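Local coordinates for putative sporulation-specific glycosylase YdhD (Bacillus subtilis subsp. subtilis str. 168, PDB 3CZ8), which probably hydrolyses glycosidic bonds as a family 18 glycosyl hydrolase linked to sporulation, this chain being its catalytic GH18 domain, at residues P256-F268 / E279-K291. The protein carries 1 engineered substitution. Residues are numbered along the deposited sequence; the frame is centred on the assembly and turned at random. Where two conformers were deposited one is given.
Sequences PIQYSAEYQSPFF and EVWFEGVRSMSRK. Engineered in segment 279-291: Gly284 (natural residue Asp).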
loop_
_atom_site.group_PDB
_atom_site.type_symbol
_atom_site.label_atom_id
_atom_site.label_comp_id
_atom_site.label_asym_id
_atom_site.label_seq_id
_atom_site.Cartn_x
_atom_site.Cartn_y
_atom_site.Cartn_z
ATOM N N PRO A 256 -18.149 15.505 -6.223
ATOM C CA PRO A 256 -17.846 16.290 -5.022
ATOM C C PRO A 256 -17.772 15.421 -3.761
ATOM O O PRO A 256 -18.623 14.549 -3.550
ATOM C CB PRO A 256 -19.017 17.279 -4.937
ATOM C CG PRO A 256 -20.128 16.636 -5.699
ATOM C CD PRO A 256 -19.487 15.806 -6.770
ATOM N N ILE A 257 -16.746 15.661 -2.947
ATOM C CA ILE A 257 -16.533 14.900 -1.718
ATOM C C ILE A 257 -17.287 15.550 -0.565
ATOM O O ILE A 257 -16.908 16.625 -0.077
ATOM C CB ILE A 257 -15.030 14.746 -1.377
ATOM C CG1 ILE A 257 -14.291 14.035 -2.518
ATOM C CG2 ILE A 257 -14.848 13.972 -0.065
ATOM C CD1 ILE A 257 -12.770 14.158 -2.458
ATOM N N GLN A 258 -18.370 14.897 -0.152
ATOM C CA GLN A 258 -19.169 15.369 0.978
ATOM C C GLN A 258 -18.789 14.683 2.291
ATOM O O GLN A 258 -18.041 13.706 2.299
ATOM C CB GLN A 258 -20.676 15.276 0.690
ATOM C CG GLN A 258 -21.097 14.144 -0.223
ATOM C CD GLN A 258 -22.511 14.302 -0.749
ATOM O OE1 GLN A 258 -22.930 13.575 -1.648
ATOM N NE2 GLN A 258 -23.257 15.248 -0.186
ATOM N N TYR A 259 -19.308 15.214 3.393
ATOM C CA TYR A 259 -18.892 14.807 4.727
ATOM C C TYR A 259 -20.105 14.629 5.633
ATOM O O TYR A 259 -20.886 15.565 5.832
ATOM C CB TYR A 259 -17.946 15.864 5.305
ATOM C CG TYR A 259 -17.163 15.429 6.522
ATOM C CD1 TYR A 259 -16.015 14.648 6.392
ATOM C CD2 TYR A 259 -17.557 15.815 7.802
ATOM C CE1 TYR A 259 -15.282 14.253 7.507
ATOM C CE2 TYR A 259 -16.834 15.426 8.924
ATOM C CZ TYR A 259 -15.698 14.644 8.769
ATOM O OH TYR A 259 -14.977 14.257 9.872
ATOM N N SER A 260 -20.266 13.419 6.167
ATOM C CA SER A 260 -21.338 13.136 7.116
ATOM C C SER A 260 -21.028 13.781 8.459
ATOM O O SER A 260 -19.944 13.590 9.009
ATOM C CB SER A 260 -21.536 11.631 7.284
ATOM O OG SER A 260 -22.535 11.360 8.247
ATOM N N ALA A 261 -21.975 14.565 8.967
ATOM C CA ALA A 261 -21.814 15.249 10.245
ATOM C C ALA A 261 -21.948 14.263 11.402
ATOM O O ALA A 261 -21.176 14.317 12.364
ATOM C CB ALA A 261 -22.830 16.377 10.377
ATOM N N GLU A 262 -22.927 13.365 11.282
ATOM C CA GLU A 262 -23.199 12.324 12.270
ATOM C C GLU A 262 -22.026 11.351 12.395
ATOM O O GLU A 262 -21.550 11.072 13.499
ATOM C CB GLU A 262 -24.476 11.564 11.886
ATOM C CG GLU A 262 -24.933 10.504 12.889
ATOM C CD GLU A 262 -26.009 9.577 12.333
ATOM O OE1 GLU A 262 -26.148 8.448 12.852
ATOM O OE2 GLU A 262 -26.716 9.968 11.379
ATOM N N TYR A 263 -21.549 10.868 11.252
ATOM C CA TYR A 263 -20.548 9.812 11.214
ATOM C C TYR A 263 -19.106 10.314 11.258
ATOM O O TYR A 263 -18.203 9.551 11.616
ATOM C CB TYR A 263 -20.760 8.925 9.982
ATOM C CG TYR A 263 -22.106 8.222 9.925
ATOM C CD1 TYR A 263 -22.850 8.204 8.746
ATOM C CD2 TYR A 263 -22.627 7.567 11.043
ATOM C CE1 TYR A 263 -24.075 7.553 8.675
ATOM C CE2 TYR A 263 -23.854 6.916 10.985
ATOM C CZ TYR A 263 -24.573 6.914 9.799
ATOM O OH TYR A 263 -25.789 6.275 9.734
ATOM N N GLN A 264 -18.906 11.590 10.914
ATOM C CA GLN A 264 -17.569 12.185 10.707
ATOM C C GLN A 264 -16.734 11.344 9.727
ATOM O O GLN A 264 -15.598 10.952 10.020
ATOM C CB GLN A 264 -16.831 12.435 12.032
ATOM C CG GLN A 264 -17.488 13.466 12.944
ATOM C CD GLN A 264 -17.398 14.880 12.412
ATOM O OE1 GLN A 264 -16.307 15.383 12.134
ATOM N NE2 GLN A 264 -18.548 15.538 12.281
ATOM N N SER A 265 -17.341 11.054 8.579
ATOM C CA SER A 265 -16.759 10.195 7.555
ATOM C C SER A 265 -17.033 10.799 6.179
ATOM O O SER A 265 -18.167 11.212 5.904
ATOM C CB SER A 265 -17.362 8.790 7.636
ATOM O OG SER A 265 -17.176 8.225 8.921
ATOM N N PRO A 266 -15.997 10.876 5.318
ATOM C CA PRO A 266 -16.231 11.368 3.962
ATOM C C PRO A 266 -16.885 10.322 3.070
ATOM O O PRO A 266 -16.667 9.119 3.246
ATOM C CB PRO A 266 -14.826 11.702 3.460
ATOM C CG PRO A 266 -13.930 10.794 4.208
ATOM C CD PRO A 266 -14.576 10.549 5.543
ATOM N N PHE A 267 -17.693 10.796 2.129
ATOM C CA PHE A 267 -18.347 9.936 1.147
ATOM C C PHE A 267 -18.620 10.688 -0.144
ATOM O O PHE A 267 -18.632 11.918 -0.157
ATOM C CB PHE A 267 -19.635 9.306 1.713
ATOM C CG PHE A 267 -20.778 10.270 1.903
ATOM C CD1 PHE A 267 -21.867 10.248 1.038
ATOM C CD2 PHE A 267 -20.780 11.183 2.960
ATOM C CE1 PHE A 267 -22.930 11.132 1.210
ATOM C CE2 PHE A 267 -21.837 12.068 3.137
ATOM C CZ PHE A 267 -22.913 12.042 2.264
ATOM N N PHE A 268 -18.809 9.942 -1.230
ATOM C CA PHE A 268 -19.292 10.515 -2.480
ATOM C C PHE A 268 -20.034 9.485 -3.317
ATOM O O PHE A 268 -19.898 8.281 -3.098
ATOM C CB PHE A 268 -18.164 11.182 -3.290
ATOM C CG PHE A 268 -17.093 10.238 -3.769
ATOM C CD1 PHE A 268 -17.169 9.654 -5.029
ATOM C CD2 PHE A 268 -15.981 9.970 -2.975
ATOM C CE1 PHE A 268 -16.166 8.801 -5.482
ATOM C CE2 PHE A 268 -14.984 9.116 -3.415
ATOM C CZ PHE A 268 -15.075 8.534 -4.679
ATOM N N GLU A 279 -21.433 4.208 -4.694
ATOM C CA GLU A 279 -21.305 4.932 -3.429
ATOM C C GLU A 279 -19.991 4.540 -2.764
ATOM O O GLU A 279 -19.687 3.352 -2.611
ATOM C CB GLU A 279 -22.487 4.636 -2.500
ATOM C CG GLU A 279 -22.510 5.471 -1.226
ATOM C CD GLU A 279 -23.816 5.338 -0.450
ATOM O OE1 GLU A 279 -23.762 5.029 0.759
ATOM O OE2 GLU A 279 -24.896 5.549 -1.042
ATOM N N VAL A 280 -19.210 5.549 -2.388
ATOM C CA VAL A 280 -17.877 5.336 -1.831
ATOM C C VAL A 280 -17.788 5.965 -0.446
ATOM O O VAL A 280 -18.121 7.133 -0.277
ATOM C CB VAL A 280 -16.768 5.919 -2.757
ATOM C CG1 VAL A 280 -15.362 5.615 -2.216
ATOM C CG2 VAL A 280 -16.912 5.391 -4.179
ATOM N N TRP A 281 -17.359 5.171 0.534
ATOM C CA TRP A 281 -17.029 5.652 1.880
ATOM C C TRP A 281 -15.566 5.347 2.192
ATOM O O TRP A 281 -15.080 4.247 1.918
ATOM C CB TRP A 281 -17.919 4.970 2.925
ATOM C CG TRP A 281 -19.346 5.402 2.874
ATOM C CD1 TRP A 281 -20.325 4.907 2.056
ATOM C CD2 TRP A 281 -19.966 6.419 3.676
ATOM N NE1 TRP A 281 -21.511 5.557 2.295
ATOM C CE2 TRP A 281 -21.320 6.491 3.281
ATOM C CE3 TRP A 281 -19.502 7.289 4.676
ATOM C CZ2 TRP A 281 -22.224 7.389 3.863
ATOM C CZ3 TRP A 281 -20.404 8.186 5.256
ATOM C CH2 TRP A 281 -21.749 8.225 4.846
ATOM N N PHE A 282 -14.873 6.318 2.783
ATOM C CA PHE A 282 -13.437 6.216 3.011
ATOM C C PHE A 282 -13.034 7.095 4.190
ATOM O O PHE A 282 -13.878 7.458 5.005
ATOM C CB PHE A 282 -12.642 6.563 1.729
ATOM C CG PHE A 282 -12.800 7.995 1.266
ATOM C CD1 PHE A 282 -13.962 8.419 0.631
ATOM C CD2 PHE A 282 -11.766 8.909 1.434
ATOM C CE1 PHE A 282 -14.099 9.734 0.203
ATOM C CE2 PHE A 282 -11.894 10.226 1.009
ATOM C CZ PHE A 282 -13.062 10.638 0.399
ATOM N N GLU A 283 -11.743 7.399 4.294
ATOM C CA GLU A 283 -11.211 8.267 5.343
ATOM C C GLU A 283 -10.357 9.373 4.732
ATOM O O GLU A 283 -9.524 9.109 3.865
ATOM C CB GLU A 283 -10.356 7.459 6.319
ATOM C CG GLU A 283 -11.117 6.445 7.153
ATOM C CD GLU A 283 -11.852 7.061 8.331
ATOM O OE1 GLU A 283 -11.351 8.045 8.909
ATOM O OE2 GLU A 283 -12.928 6.549 8.690
ATOM N N GLY A 284 -10.572 10.606 5.185
ATOM C CA GLY A 284 -9.753 11.747 4.773
ATOM C C GLY A 284 -8.993 12.365 5.937
ATOM O O GLY A 284 -8.898 11.763 7.010
ATOM N N VAL A 285 -8.468 13.572 5.724
ATOM C CA VAL A 285 -7.650 14.272 6.718
ATOM C C VAL A 285 -8.479 14.721 7.924
ATOM O O VAL A 285 -8.007 14.671 9.064
ATOM C CB VAL A 285 -6.905 15.490 6.102
ATOM C CG1 VAL A 285 -5.744 15.931 6.990
ATOM C CG2 VAL A 285 -6.392 15.164 4.705
ATOM N N ARG A 286 -9.717 15.137 7.662
ATOM C CA ARG A 286 -10.629 15.612 8.703
ATOM C C ARG A 286 -11.122 14.477 9.608
ATOM O O ARG A 286 -11.194 14.647 10.825
ATOM C CB ARG A 286 -11.822 16.333 8.068
ATOM C CG ARG A 286 -12.639 17.186 9.030
ATOM C CD ARG A 286 -13.807 17.835 8.313
ATOM N NE ARG A 286 -14.725 18.510 9.230
ATOM C CZ ARG A 286 -15.884 19.057 8.870
ATOM N NH1 ARG A 286 -16.286 19.017 7.604
ATOM N NH2 ARG A 286 -16.648 19.646 9.781
ATOM N N SER A 287 -11.460 13.337 9.000
ATOM C CA SER A 287 -11.947 12.168 9.734
ATOM C C SER A 287 -10.867 11.526 10.585
ATOM O O SER A 287 -11.133 11.065 11.700
ATOM C CB SER A 287 -12.505 11.137 8.766
ATOM O OG SER A 287 -13.786 11.531 8.348
ATOM N N MET A 288 -9.650 11.507 10.047
ATOM C CA MET A 288 -8.489 10.965 10.733
ATOM C C MET A 288 -8.068 11.869 11.886
ATOM O O MET A 288 -7.557 11.382 12.898
ATOM C CB MET A 288 -7.329 10.766 9.750
ATOM C CG MET A 288 -6.410 9.587 10.079
ATOM S SD MET A 288 -6.626 8.115 9.048
ATOM C CE MET A 288 -8.197 7.498 9.590
ATOM N N SER A 289 -8.282 13.177 11.724
ATOM C CA SER A 289 -8.076 14.151 12.802
ATOM C C SER A 289 -9.011 13.884 13.976
ATOM O O SER A 289 -8.569 13.870 15.125
ATOM C CB SER A 289 -8.286 15.583 12.304
ATOM O OG SER A 289 -7.243 15.972 11.433
ATOM N N ARG A 290 -10.290 13.660 13.667
ATOM C CA ARG A 290 -11.321 13.358 14.663
ATOM C C ARG A 290 -11.042 12.084 15.457
ATOM O O ARG A 290 -11.447 11.970 16.612
ATOM C CB ARG A 290 -12.709 13.274 14.009
ATOM C CG ARG A 290 -13.399 14.626 13.788
ATOM C CD ARG A 290 -13.778 15.314 15.106
ATOM N NE ARG A 290 -14.845 14.614 15.826
ATOM C CZ ARG A 290 -16.068 15.098 16.035
ATOM N NH1 ARG A 290 -16.960 14.375 16.699
ATOM N NH2 ARG A 290 -16.407 16.304 15.590
ATOM N N LYS A 291 -10.347 11.133 14.834
ATOM C CA LYS A 291 -9.953 9.899 15.502
ATOM C C LYS A 291 -8.807 10.111 16.498
ATOM O O LYS A 291 -8.829 9.538 17.589
ATOM C CB LYS A 291 -9.604 8.819 14.477
ATOM C CG LYS A 291 -10.814 8.176 13.835
ATOM C CD LYS A 291 -10.440 7.544 12.518
ATOM C CE LYS A 291 -11.558 6.692 11.951
ATOM N NZ LYS A 291 -12.809 7.449 11.634
HETATM O O HOH W 1 -13.576 10.241 12.568
HETATM O O HOH W 2 -15.424 6.153 8.522
#
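Phe267 and Trp281 form an offset stack, planes 14° apart, with Phe267 CB 3.5 Å from the centroid of the Trp281 six-membered ring, over its face. Phe267 CG sits between its backbone N and carbonyl carbon (chi1 71°), which lets its ring run out along the indole. In the plane of that indole, NE1 gives a nearly straight bond to Glu279 OE1 that helps hold the ring's rotation; a leucine in place of Trp281 would probably strip Phe267 of its stacking surface and leave Glu279 OE1 without this donor. On the sheet's other face Val280 CB packs over the Phe268 ring, whose edge meets Phe282 CE1. Pro266 CG stands 3.8 Å from the centroid of the Phe282 ring, a CH-pi contact over the face; helix 243-252 also touches Phe282. The strands carrying these side chains form an antiparallel hairpin, 265-271 with 277-281, within a five-stranded antiparallel sheet, consistent with the alpha+beta insertion that many family 18 enzymes carry on their TIM barrel. Phe268 N bonds to Val280 O at 3.0 Å and Val280 N to Phe268 O at 2.9 Å. Past the engineered Gly284, at the N-cap, helix 285-297 runs beside strand 258-260 and the 261-264 loop. Its Arg286 lays its guanidinium flat on Tyr259, planes 8° apart, CZ off-centre 4.2 Å from the ring centroid. Arg290 stacks its guanidinium on the Gln264 amide, whose OE1 accepts a hydrogen bond from Tyr259 OH at 2.9 Å, the hydroxyl standing above the carbonyl plane. One water donates to Ser287 O and, weakly, across to Gln264 O, and accepts from Lys291 NZ.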